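Local atomic coordinates of Sn-glycerol-3-phosphate ABC transporter substrate-binding protein UspB (PDB entry 4MFI), a protein that binds glycerophosphocholine as the substrate-binding subunit of an ABC transporter, probably handing it to the membrane-embedded subunits for uptake. Residues 165-170 with 188-193; 178-183 with 196-201; 243-246 with 250-253. All coordinates share one frame; numbering follows the deposited sequence.

Contact 1. Residues 165-170 with 188-193; sequences QQAGLP and QRVVGA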
ATOM      1  N   GLN A 165      28.453  -8.019   0.535  1.00  7.47           N
ATOM      2  CA  GLN A 165      29.679  -8.692   0.953  1.00  9.98           C
ATOM      3  C   GLN A 165      30.920  -7.992   0.406  1.00  9.10           C
ATOM      4  O   GLN A 165      31.895  -7.787   1.136  1.00 11.17           O
ATOM      5  CB  GLN A 165      29.662 -10.151   0.506  1.00 13.36           C
ATOM      6  CG  GLN A 165      28.687 -11.016   1.275  1.00 19.49           C
ATOM      7  CD  GLN A 165      28.651 -12.439   0.754  1.00 25.64           C
ATOM      8  OE1 GLN A 165      29.587 -12.895   0.087  1.00 30.70           O
ATOM      9  NE2 GLN A 165      27.570 -13.152   1.052  1.00 29.55           N
ATOM     10  N   GLN A 166      30.875  -7.610  -0.868  1.00  9.76           N
ATOM     11  CA  GLN A 166      32.020  -6.945  -1.488  1.00 10.41           C
ATOM     12  C   GLN A 166      32.272  -5.579  -0.862  1.00  8.69           C
ATOM     13  O   GLN A 166      33.421  -5.130  -0.757  1.00 10.82           O
ATOM     14  CB  GLN A 166      31.838  -6.819  -3.005  1.00 11.48           C
ATOM     15  CG  GLN A 166      32.025  -8.132  -3.751  1.00 13.52           C
ATOM     16  CD  GLN A 166      33.400  -8.745  -3.516  1.00 20.76           C
ATOM     17  OE1 GLN A 166      34.400  -8.032  -3.389  1.00 24.05           O
ATOM     18  NE2 GLN A 166      33.455 -10.074  -3.453  1.00 22.92           N
ATOM     19  N   ALA A 167      31.192  -4.925  -0.438  1.00  7.67           N
ATOM     20  CA  ALA A 167      31.285  -3.618   0.197  1.00  8.02           C
ATOM     21  C   ALA A 167      31.639  -3.704   1.691  1.00  9.65           C
ATOM     22  O   ALA A 167      31.782  -2.674   2.361  1.00 12.18           O
ATOM     23  CB  ALA A 167      29.991  -2.843  -0.007  1.00  8.83           C
ATOM     24  N   GLY A 168      31.768  -4.925   2.217  1.00  8.29           N
ATOM     25  CA  GLY A 168      32.131  -5.113   3.617  1.00  9.73           C
ATOM     26  C   GLY A 168      31.036  -4.757   4.613  1.00  9.69           C
ATOM     27  O   GLY A 168      31.306  -4.424   5.769  1.00 13.09           O
ATOM     28  N   LEU A 169      29.792  -4.849   4.172  1.00  8.66           N
ATOM     29  CA  LEU A 169      28.655  -4.492   5.006  1.00  7.47           C
ATOM     30  C   LEU A 169      28.180  -5.677   5.837  1.00  8.00           C
ATOM     31  O   LEU A 169      28.350  -6.833   5.435  1.00  9.92           O
ATOM     32  CB  LEU A 169      27.516  -3.982   4.123  1.00  7.30           C
ATOM     33  CG  LEU A 169      27.867  -2.818   3.197  1.00  6.89           C
ATOM     34  CD1 LEU A 169      26.645  -2.413   2.382  1.00  7.53           C
ATOM     35  CD2 LEU A 169      28.425  -1.628   3.988  1.00  8.47           C
ATOM     36  N   PRO A 170      27.578  -5.402   7.004  1.00  8.50           N
ATOM     37  CA  PRO A 170      26.938  -6.492   7.750  1.00  8.17           C
ATOM     38  C   PRO A 170      25.730  -7.014   6.975  1.00  8.17           C
ATOM     39  O   PRO A 170      25.156  -6.271   6.162  1.00  8.68           O
ATOM     40  CB  PRO A 170      26.493  -5.813   9.046  1.00  9.52           C
ATOM     41  CG  PRO A 170      26.289  -4.372   8.659  1.00  9.70           C
ATOM     42  CD  PRO A 170      27.355  -4.086   7.637  1.00  9.06           C
ATOM     43  N   GLN A 188      28.389   1.684  -4.585  1.00  5.45           N
ATOM     44  CA  GLN A 188      28.574   2.122  -5.968  1.00  6.17           C
ATOM     45  C   GLN A 188      29.912   1.645  -6.547  1.00  5.37           C
ATOM     46  O   GLN A 188      29.984   1.228  -7.706  1.00  6.26           O
ATOM     47  CB  GLN A 188      28.461   3.646  -6.077  1.00  6.55           C
ATOM     48  CG  GLN A 188      28.553   4.169  -7.504  1.00  6.89           C
ATOM     49  CD  GLN A 188      27.440   3.650  -8.394  1.00  6.52           C
ATOM     50  OE1 GLN A 188      26.258   3.769  -8.059  1.00  8.26           O
ATOM     51  NE2 GLN A 188      27.808   3.065  -9.529  1.00  7.80           N
ATOM     52  N   ARG A 189      30.971   1.706  -5.745  1.00  6.11           N
ATOM     53  CA  ARG A 189      32.270   1.206  -6.186  1.00  7.09           C
ATOM     54  C   ARG A 189      32.176  -0.271  -6.540  1.00  5.43           C
ATOM     55  O   ARG A 189      32.735  -0.714  -7.556  1.00  8.15           O
ATOM     56  CB  ARG A 189      33.316   1.405  -5.088  1.00  7.93           C
ATOM     57  CG  ARG A 189      34.712   0.966  -5.499  1.00 10.62           C
ATOM     58  CD  ARG A 189      35.708   1.112  -4.360  1.00 11.60           C
ATOM     59  NE  ARG A 189      35.472   0.143  -3.293  1.00 14.67           N
ATOM     60  CZ  ARG A 189      35.861  -1.126  -3.344  1.00 16.96           C
ATOM     61  NH1 ARG A 189      36.500  -1.585  -4.415  1.00 17.67           N
ATOM     62  NH2 ARG A 189      35.605  -1.939  -2.327  1.00 16.96           N
ATOM     63  N   VAL A 190      31.486  -1.051  -5.709  1.00  6.26           N
ATOM     64  CA  VAL A 190      31.514  -2.494  -5.928  1.00  7.44           C
ATOM     65  C   VAL A 190      30.576  -2.968  -7.034  1.00  6.77           C
ATOM     66  O   VAL A 190      30.762  -4.069  -7.545  1.00  8.44           O
ATOM     67  CB  VAL A 190      31.317  -3.334  -4.635  1.00 10.12           C
ATOM     68  CG1 VAL A 190      32.328  -2.937  -3.564  1.00 11.01           C
ATOM     69  CG2 VAL A 190      29.906  -3.226  -4.127  1.00 11.35           C
ATOM     70  N   VAL A 191      29.577  -2.171  -7.422  1.00  5.82           N
ATOM     71  CA  VAL A 191      28.739  -2.589  -8.554  1.00  5.85           C
ATOM     72  C   VAL A 191      29.345  -2.204  -9.912  1.00  6.32           C
ATOM     73  O   VAL A 191      29.081  -2.856 -10.924  1.00  7.51           O
ATOM     74  CB  VAL A 191      27.255  -2.111  -8.464  1.00  6.70           C
ATOM     75  CG1 VAL A 191      26.563  -2.708  -7.244  1.00  8.98           C
ATOM     76  CG2 VAL A 191      27.149  -0.578  -8.503  1.00  8.04           C
ATOM     77  N   GLY A 192      30.155  -1.151  -9.941  1.00  7.48           N
ATOM     78  CA  GLY A 192      30.828  -0.762 -11.168  1.00  7.78           C
ATOM     79  C   GLY A 192      30.028   0.150 -12.085  1.00  7.71           C
ATOM     80  O   GLY A 192      28.954   0.649 -11.723  1.00  8.86           O
ATOM     81  N   ALA A 193      30.557   0.362 -13.287  1.00  7.19           N
ATOM     82  CA  ALA A 193      29.976   1.308 -14.238  1.00  6.56           C
ATOM     83  C   ALA A 193      28.643   0.809 -14.798  1.00  6.43           C
ATOM     84  O   ALA A 193      28.480  -0.377 -15.068  1.00  8.48           O
ATOM     85  CB  ALA A 193      30.962   1.579 -15.376  1.00  8.00           C
TER
HETATM   86  O   HOH W   1      35.512  -4.999  -2.777  1.00 25.73           O
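Val-190 faces the C-terminal end of helix 161-166 and divides its two methyl branches between Gln-166 and Ala-167. CG1 comes up against the peptide carbonyl of Gln-166, 3.7 Å from O, while CG2 meets CB of Ala-167 at 4.1 Å. With chi1 at -54°, CG1 lies beside the valine's own backbone N and CG2 is wedged between that N and the carbonyl carbon; this rotation puts CG1 at the Gln-166 carbonyl and CG2 at Ala-167. The stem of Gln-166 joins in as well, its CB 3.9 Å from CB of Val-190, but the chain then bends and carries the amide away from the valine.

Both segments are helix ends. Helix 161-166 stops in a Schellman motif whose positive-phi residue is Gly-168, and helix 177-191 gives way to Gly-192, also at positive phi; the two ends meet as neighbours on the surface of this alpha/beta binding protein.

A water molecule bridges the polar side of the contact, with no direct hydrogen bond between the segments. It donates to Gln-166 O at 2.9 Å and to Gln-166 OE1 at a longer 3.3 Å, and accepts from Arg-189 NH2 at 3.1 Å. Arg-189 starts out extended and turns at chi3 (70°), which brings its guanidinium over Val-190: CG1 of Val-190 lies 3.6 Å above the guanidinium plane, displaced from its centre. The main partner of NH2 is Glu-186, one turn back on the same helix, in a salt bridge that should limit how far the guanidinium can swing from the water.

Contact 2. Residues 178-183 with 196-201; sequences SEFDEW and SAHGWA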
ATOM      1  N   SER A 178      20.432   7.478   7.065  1.00  5.26           N
ATOM      2  CA  SER A 178      21.745   8.109   7.082  1.00  5.72           C
ATOM      3  C   SER A 178      22.882   7.090   7.073  1.00  5.56           C
ATOM      4  O   SER A 178      23.905   7.314   6.425  1.00  6.99           O
ATOM      5  CB  SER A 178      21.860   9.096   8.242  1.00  6.52           C
ATOM      6  OG  SER A 178      21.011  10.202   8.000  1.00  8.30           O
ATOM      7  N   GLU A 179      22.704   5.957   7.752  1.00  4.64           N
ATOM      8  CA  GLU A 179      23.688   4.881   7.624  1.00  4.82           C
ATOM      9  C   GLU A 179      23.747   4.383   6.184  1.00  5.07           C
ATOM     10  O   GLU A 179      24.831   4.171   5.635  1.00  5.80           O
ATOM     11  CB  GLU A 179      23.379   3.709   8.558  1.00  5.41           C
ATOM     12  CG  GLU A 179      24.474   2.630   8.526  1.00  6.08           C
ATOM     13  CD  GLU A 179      24.108   1.351   9.258  1.00  6.23           C
ATOM     14  OE1 GLU A 179      22.939   0.912   9.177  1.00  7.02           O
ATOM     15  OE2 GLU A 179      25.003   0.771   9.916  1.00  7.58           O
ATOM     16  N   PHE A 180      22.583   4.199   5.562  1.00  4.65           N
ATOM     17  CA  PHE A 180      22.572   3.742   4.186  1.00  5.67           C
ATOM     18  C   PHE A 180      23.297   4.724   3.277  1.00  5.58           C
ATOM     19  O   PHE A 180      24.036   4.326   2.377  1.00  6.15           O
ATOM     20  CB  PHE A 180      21.165   3.500   3.651  1.00  5.89           C
ATOM     21  CG  PHE A 180      21.187   2.952   2.263  1.00  4.89           C
ATOM     22  CD1 PHE A 180      21.741   1.701   2.034  1.00  5.81           C
ATOM     23  CD2 PHE A 180      20.742   3.699   1.178  1.00  6.21           C
ATOM     24  CE1 PHE A 180      21.841   1.178   0.753  1.00  6.33           C
ATOM     25  CE2 PHE A 180      20.822   3.175  -0.116  1.00  7.91           C
ATOM     26  CZ  PHE A 180      21.380   1.912  -0.323  1.00  7.65           C
ATOM     27  N   ASP A 181      23.079   6.010   3.513  1.00  5.95           N
ATOM     28  CA  ASP A 181      23.722   7.039   2.709  1.00  6.20           C
ATOM     29  C   ASP A 181      25.247   6.985   2.846  1.00  6.24           C
ATOM     30  O   ASP A 181      25.984   7.266   1.891  1.00  7.74           O
ATOM     31  CB  ASP A 181      23.169   8.407   3.104  1.00  8.47           C
ATOM     32  CG  ASP A 181      23.775   9.527   2.303  1.00 10.31           C
ATOM     33  OD1 ASP A 181      23.402   9.668   1.121  1.00 10.12           O
ATOM     34  OD2 ASP A 181      24.624  10.261   2.857  1.00 13.31           O
ATOM     35  N   GLU A 182      25.725   6.586   4.019  1.00  6.85           N
ATOM     36  CA  GLU A 182      27.150   6.365   4.218  1.00  7.58           C
ATOM     37  C   GLU A 182      27.635   5.143   3.427  1.00  8.25           C
ATOM     38  O   GLU A 182      28.712   5.180   2.824  1.00  9.92           O
ATOM     39  CB  GLU A 182      27.444   6.215   5.715  1.00  9.55           C
ATOM     40  CG  GLU A 182      28.906   6.237   6.082  1.00 14.13           C
ATOM     41  CD  GLU A 182      29.563   7.561   5.784  1.00 23.46           C
ATOM     42  OE1 GLU A 182      30.751   7.549   5.396  1.00 28.54           O
ATOM     43  OE2 GLU A 182      28.900   8.610   5.940  1.00 25.84           O
ATOM     44  N   TRP A 183      26.826   4.079   3.405  1.00  5.00           N
ATOM     45  CA  TRP A 183      27.150   2.865   2.650  1.00  6.55           C
ATOM     46  C   TRP A 183      27.147   3.069   1.131  1.00  6.64           C
ATOM     47  O   TRP A 183      27.854   2.370   0.400  1.00  7.29           O
ATOM     48  CB  TRP A 183      26.128   1.769   2.945  1.00  6.24           C
ATOM     49  CG  TRP A 183      26.156   1.191   4.330  1.00  5.25           C
ATOM     50  CD1 TRP A 183      27.035   1.473   5.342  1.00  5.58           C
ATOM     51  CD2 TRP A 183      25.267   0.192   4.832  1.00  5.77           C
ATOM     52  NE1 TRP A 183      26.732   0.715   6.452  1.00  5.44           N
ATOM     53  CE2 TRP A 183      25.652  -0.083   6.162  1.00  5.92           C
ATOM     54  CE3 TRP A 183      24.176  -0.496   4.288  1.00  6.29           C
ATOM     55  CZ2 TRP A 183      24.987  -1.026   6.953  1.00  6.33           C
ATOM     56  CZ3 TRP A 183      23.523  -1.436   5.069  1.00  7.25           C
ATOM     57  CH2 TRP A 183      23.926  -1.687   6.396  1.00  7.23           C
ATOM     58  N   SER A 196      23.966   0.802 -10.229  1.00  4.52           N
ATOM     59  CA  SER A 196      23.792   1.723  -9.101  1.00  4.46           C
ATOM     60  C   SER A 196      23.698   0.978  -7.787  1.00  4.71           C
ATOM     61  O   SER A 196      23.243  -0.171  -7.748  1.00  5.51           O
ATOM     62  CB  SER A 196      22.528   2.571  -9.282  1.00  6.58           C
ATOM     63  OG  SER A 196      22.660   3.451 -10.379  1.00  7.70           O
ATOM     64  N   ALA A 197      24.112   1.644  -6.712  1.00  4.53           N
ATOM     65  CA  ALA A 197      23.973   1.101  -5.360  1.00  4.06           C
ATOM     66  C   ALA A 197      22.508   0.982  -4.953  1.00  4.88           C
ATOM     67  O   ALA A 197      22.147   0.088  -4.182  1.00  6.46           O
ATOM     68  CB  ALA A 197      24.714   1.980  -4.359  1.00  5.93           C
ATOM     69  N   HIS A 198      21.677   1.907  -5.437  1.00  4.71           N
ATOM     70  CA  HIS A 198      20.283   1.991  -5.006  1.00  3.47           C
ATOM     71  C   HIS A 198      19.446   2.518  -6.148  1.00  4.20           C
ATOM     72  O   HIS A 198      19.872   3.423  -6.859  1.00  7.02           O
ATOM     73  CB  HIS A 198      20.156   2.929  -3.790  1.00  4.59           C
ATOM     74  CG  HIS A 198      18.845   2.816  -3.075  1.00  4.47           C
ATOM     75  ND1 HIS A 198      18.498   1.707  -2.336  1.00  5.01           N
ATOM     76  CD2 HIS A 198      17.797   3.675  -2.982  1.00  5.04           C
ATOM     77  CE1 HIS A 198      17.294   1.883  -1.816  1.00  5.46           C
ATOM     78  NE2 HIS A 198      16.845   3.069  -2.195  1.00  6.21           N
ATOM     79  N   GLY A 199      18.262   1.945  -6.331  1.00  4.88           N
ATOM     80  CA  GLY A 199      17.300   2.505  -7.268  1.00  4.79           C
ATOM     81  C   GLY A 199      16.088   3.021  -6.525  1.00  5.07           C
ATOM     82  O   GLY A 199      15.566   2.351  -5.635  1.00  6.61           O
ATOM     83  N   TRP A 200      15.656   4.221  -6.899  1.00  4.80           N
ATOM     84  CA  TRP A 200      14.397   4.801  -6.436  1.00  5.30           C
ATOM     85  C   TRP A 200      13.339   4.571  -7.497  1.00  4.96           C
ATOM     86  O   TRP A 200      13.617   4.689  -8.690  1.00  5.85           O
ATOM     87  CB  TRP A 200      14.543   6.312  -6.234  1.00  5.71           C
ATOM     88  CG  TRP A 200      15.444   6.711  -5.101  1.00  5.44           C
ATOM     89  CD1 TRP A 200      16.722   7.194  -5.193  1.00  6.24           C
ATOM     90  CD2 TRP A 200      15.123   6.682  -3.703  1.00  5.56           C
ATOM     91  NE1 TRP A 200      17.218   7.452  -3.939  1.00  5.82           N
ATOM     92  CE2 TRP A 200      16.255   7.158  -3.006  1.00  5.25           C
ATOM     93  CE3 TRP A 200      13.994   6.293  -2.974  1.00  6.79           C
ATOM     94  CZ2 TRP A 200      16.293   7.248  -1.617  1.00  7.31           C
ATOM     95  CZ3 TRP A 200      14.031   6.390  -1.590  1.00  8.07           C
ATOM     96  CH2 TRP A 200      15.174   6.858  -0.926  1.00  7.83           C
ATOM     97  N   ALA A 201      12.110   4.286  -7.070  1.00  5.38           N
ATOM     98  CA  ALA A 201      11.011   4.129  -8.016  1.00  5.92           C
ATOM     99  C   ALA A 201      10.800   5.404  -8.830  1.00  6.29           C
ATOM    100  O   ALA A 201      11.143   6.508  -8.383  1.00  5.99           O
ATOM    101  CB  ALA A 201       9.737   3.786  -7.275  1.00  8.34           C
TER
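Phe-180 reaches from helix 177-191 across to His-198, the first residue of strand 198-201, and the two rings form an offset edge-to-face pair with centroids 4.9 Å apart and planes inclined at 63°. The edge formed by CE2 and CZ of the phenylalanine points at one face of the imidazole: CZ stands 3.5 Å from ND1, and CE2 is 3.6 Å from CG. In the plane of the phenyl ring, CB of His-198 meets the same edge, 3.7 Å from CE2, so stem and ring of the histidine together receive it. Both side chains leave their backbones with CG anti to N (chi1 -177° for Phe-180 and -166° for His-198), which directs both rings between helix and strand, where the CA atoms of Phe-180 and His-198 are 9.6 Å apart.

Around this dense centre the fit slackens quickly. Ala-197 O lies at the phenyl edge, near its plane but 4.3 Å from CZ, and Trp-183, a turn further along the helix, turns its indole elsewhere and takes CG of Glu-179 against one face. The outer side of the helix, with Ser-178 and Glu-182, is exposed to solvent, whereas the strand is buried. Phe-157 adds a second edge-to-face partner for Phe-180, and CD2 of His-198 rests 3.8 Å above the plane of Trp-200, toward the rim of the indole.

No hydrogen bond joins the two segments. ND1 of His-198 is instead paired with the hydroxyl of Ser-268, which also bonds Ala-197 O; the imidazole's rotation is probably fixed by Ser-268, while the face toward Phe-180 is left to dispersion and the weakly polar attraction of the phenyl C-H edge.

Contact 3. Residues 243-246 with 250-253; sequences NSIH and YAAV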
ATOM      1  N   ASN A 243      20.366  14.273  -3.235  1.00  6.41           N
ATOM      2  CA  ASN A 243      21.803  14.083  -3.128  1.00  5.70           C
ATOM      3  C   ASN A 243      22.207  12.640  -3.385  1.00  5.38           C
ATOM      4  O   ASN A 243      23.288  12.378  -3.900  1.00  7.02           O
ATOM      5  CB  ASN A 243      22.316  14.539  -1.763  1.00  7.79           C
ATOM      6  CG  ASN A 243      22.255  16.035  -1.594  1.00 10.26           C
ATOM      7  OD1 ASN A 243      22.172  16.784  -2.573  1.00 11.33           O
ATOM      8  ND2 ASN A 243      22.318  16.487  -0.349  1.00 13.51           N
ATOM      9  N   SER A 244      21.347  11.692  -3.029  1.00  5.64           N
ATOM     10  CA  SER A 244      21.672  10.293  -3.294  1.00  5.69           C
ATOM     11  C   SER A 244      21.862  10.063  -4.792  1.00  5.44           C
ATOM     12  O   SER A 244      22.710   9.264  -5.205  1.00  6.37           O
ATOM     13  CB  SER A 244      20.611   9.344  -2.713  1.00  5.67           C
ATOM     14  OG  SER A 244      19.404   9.371  -3.458  1.00  5.39           O
ATOM     15  N   ILE A 245      21.094  10.787  -5.599  1.00  6.75           N
ATOM     16  CA  ILE A 245      21.096  10.602  -7.044  1.00  7.75           C
ATOM     17  C   ILE A 245      22.126  11.488  -7.725  1.00  9.36           C
ATOM     18  O   ILE A 245      22.781  11.070  -8.674  1.00 11.52           O
ATOM     19  CB  ILE A 245      19.690  10.896  -7.625  1.00  7.50           C
ATOM     20  CG1 ILE A 245      18.673   9.882  -7.082  1.00  8.37           C
ATOM     21  CG2 ILE A 245      19.708  10.881  -9.144  1.00  9.26           C
ATOM     22  CD1 ILE A 245      17.207  10.336  -7.255  1.00  7.93           C
ATOM     23  N   HIS A 246      22.280  12.706  -7.229  0.93  8.63           N
ATOM     24  CA  HIS A 246      23.122  13.677  -7.901  0.93 10.02           C
ATOM     25  C   HIS A 246      24.456  13.861  -7.189  0.93 13.77           C
ATOM     26  O   HIS A 246      25.478  13.372  -7.673  0.93 17.09           O
ATOM     27  CB  HIS A 246      22.338  14.970  -8.146  0.93 10.47           C
ATOM     28  CG  HIS A 246      21.129  14.751  -9.004  0.93 10.55           C
ATOM     29  ND1 HIS A 246      21.214  14.568 -10.366  0.93 12.22           N
ATOM     30  CD2 HIS A 246      19.821  14.615  -8.686  0.93  9.27           C
ATOM     31  CE1 HIS A 246      20.005  14.354 -10.855  0.93 10.37           C
ATOM     32  NE2 HIS A 246      19.143  14.373  -9.855  0.93  9.52           N
ATOM     33  N   TYR A 250      25.175   7.622  -5.891  1.00  6.07           N
ATOM     34  CA  TYR A 250      25.108   6.162  -5.796  1.00  5.90           C
ATOM     35  C   TYR A 250      23.711   5.631  -6.120  1.00  5.09           C
ATOM     36  O   TYR A 250      23.514   4.422  -6.230  1.00  5.82           O
ATOM     37  CB  TYR A 250      25.548   5.683  -4.403  1.00  4.90           C
ATOM     38  CG  TYR A 250      24.692   6.229  -3.286  1.00  5.13           C
ATOM     39  CD1 TYR A 250      23.458   5.653  -2.983  1.00  6.55           C
ATOM     40  CD2 TYR A 250      25.112   7.315  -2.526  1.00  6.78           C
ATOM     41  CE1 TYR A 250      22.654   6.158  -1.968  1.00  6.88           C
ATOM     42  CE2 TYR A 250      24.321   7.822  -1.500  1.00  6.72           C
ATOM     43  CZ  TYR A 250      23.091   7.232  -1.224  1.00  6.53           C
ATOM     44  OH  TYR A 250      22.284   7.714  -0.218  1.00  8.38           O
ATOM     45  N   ALA A 251      22.742   6.530  -6.255  1.00  6.19           N
ATOM     46  CA  ALA A 251      21.370   6.128  -6.546  1.00  5.95           C
ATOM     47  C   ALA A 251      20.909   6.631  -7.909  1.00  5.94           C
ATOM     48  O   ALA A 251      21.464   7.592  -8.466  1.00  7.72           O
ATOM     49  CB  ALA A 251      20.410   6.621  -5.442  1.00  6.45           C
ATOM     50  N   ALA A 252      19.883   5.971  -8.438  1.00  6.49           N
ATOM     51  CA  ALA A 252      19.297   6.315  -9.724  1.00  6.97           C
ATOM     52  C   ALA A 252      17.787   6.146  -9.669  1.00  6.48           C
ATOM     53  O   ALA A 252      17.271   5.391  -8.848  1.00  7.87           O
ATOM     54  CB  ALA A 252      19.871   5.416 -10.803  1.00  8.59           C
ATOM     55  N   VAL A 253      17.078   6.833 -10.559  1.00  6.44           N
ATOM     56  CA  VAL A 253      15.653   6.583 -10.736  1.00  5.94           C
ATOM     57  C   VAL A 253      15.504   5.392 -11.671  1.00  7.69           C
ATOM     58  O   VAL A 253      16.059   5.379 -12.774  1.00 11.62           O
ATOM     59  CB  VAL A 253      14.953   7.802 -11.340  1.00  6.71           C
ATOM     60  CG1 VAL A 253      13.481   7.516 -11.570  1.00  8.22           C
ATOM     61  CG2 VAL A 253      15.109   8.998 -10.419  1.00 10.06           C
TER
HETATM   62  O   HOH W   2      22.839   8.781 -10.049  1.00 10.74           O
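One face of the Tyr-250 ring lies against Ser-244, whose carbonyl O sits 4.0 Å above the centre of the ring, with the serine CA over the same face. At the phenolic end, CB of Ser-244 is 3.4 Å from OH, and that hydroxyl is hydrogen-bonded to Asp-181 on helix 177-191. The tyrosine folds back over its partner because chi1 (60°) puts CG between its own N and carbonyl carbon. The imidazole of His-246 has CG2 of Ile-245 against one face.

The same Ser-244 O accepts the N-H of Ala-251 at 2.9 Å; the donor stands 42° out of the carbonyl plane, and the bond angle at hydrogen is 150°. Nearby, CA of Ile-245 makes a C-H...O contact with Ala-251 O at 3.3 Å, and the Ile-245 side chain passes CB of Ala-251 to put CD1 4.0 Å from CG2 of Val-253.

The bond closes the short turn from helix 232-245 into strand 251-254, which pairs in parallel with strand 198-201, so that the helix forms part of a beta-alpha-beta crossover. Ser-244 OG is hydrogen-bonded to Tyr-241 O, within its own helix, and to Trp-200 NE1, which fastens the helix end to strand 198-201.

Followed from the N terminus, contact 1 closes the loop from helix 161-166 to the far end of helix 177-191. Contact 2 opens inside that loop, in the earlier part of the same helix, and closes beyond it on strand 198-201, so the two cross. They touch where CD2 of Leu-169 packs 3.6 Å from CG of Trp-183. Contact 3 follows in series as a tight closure between helix 232-245 and strand 251-254. It meets contact 2 in the two-stranded parallel sheet, where Trp-200 N lies 2.8 Å from Ala-252 O, a probable hydrogen bond. Contact 1 joins two helices to each other, and contacts 2 and 3 bring helices 177-191 and 232-245 to this sheet.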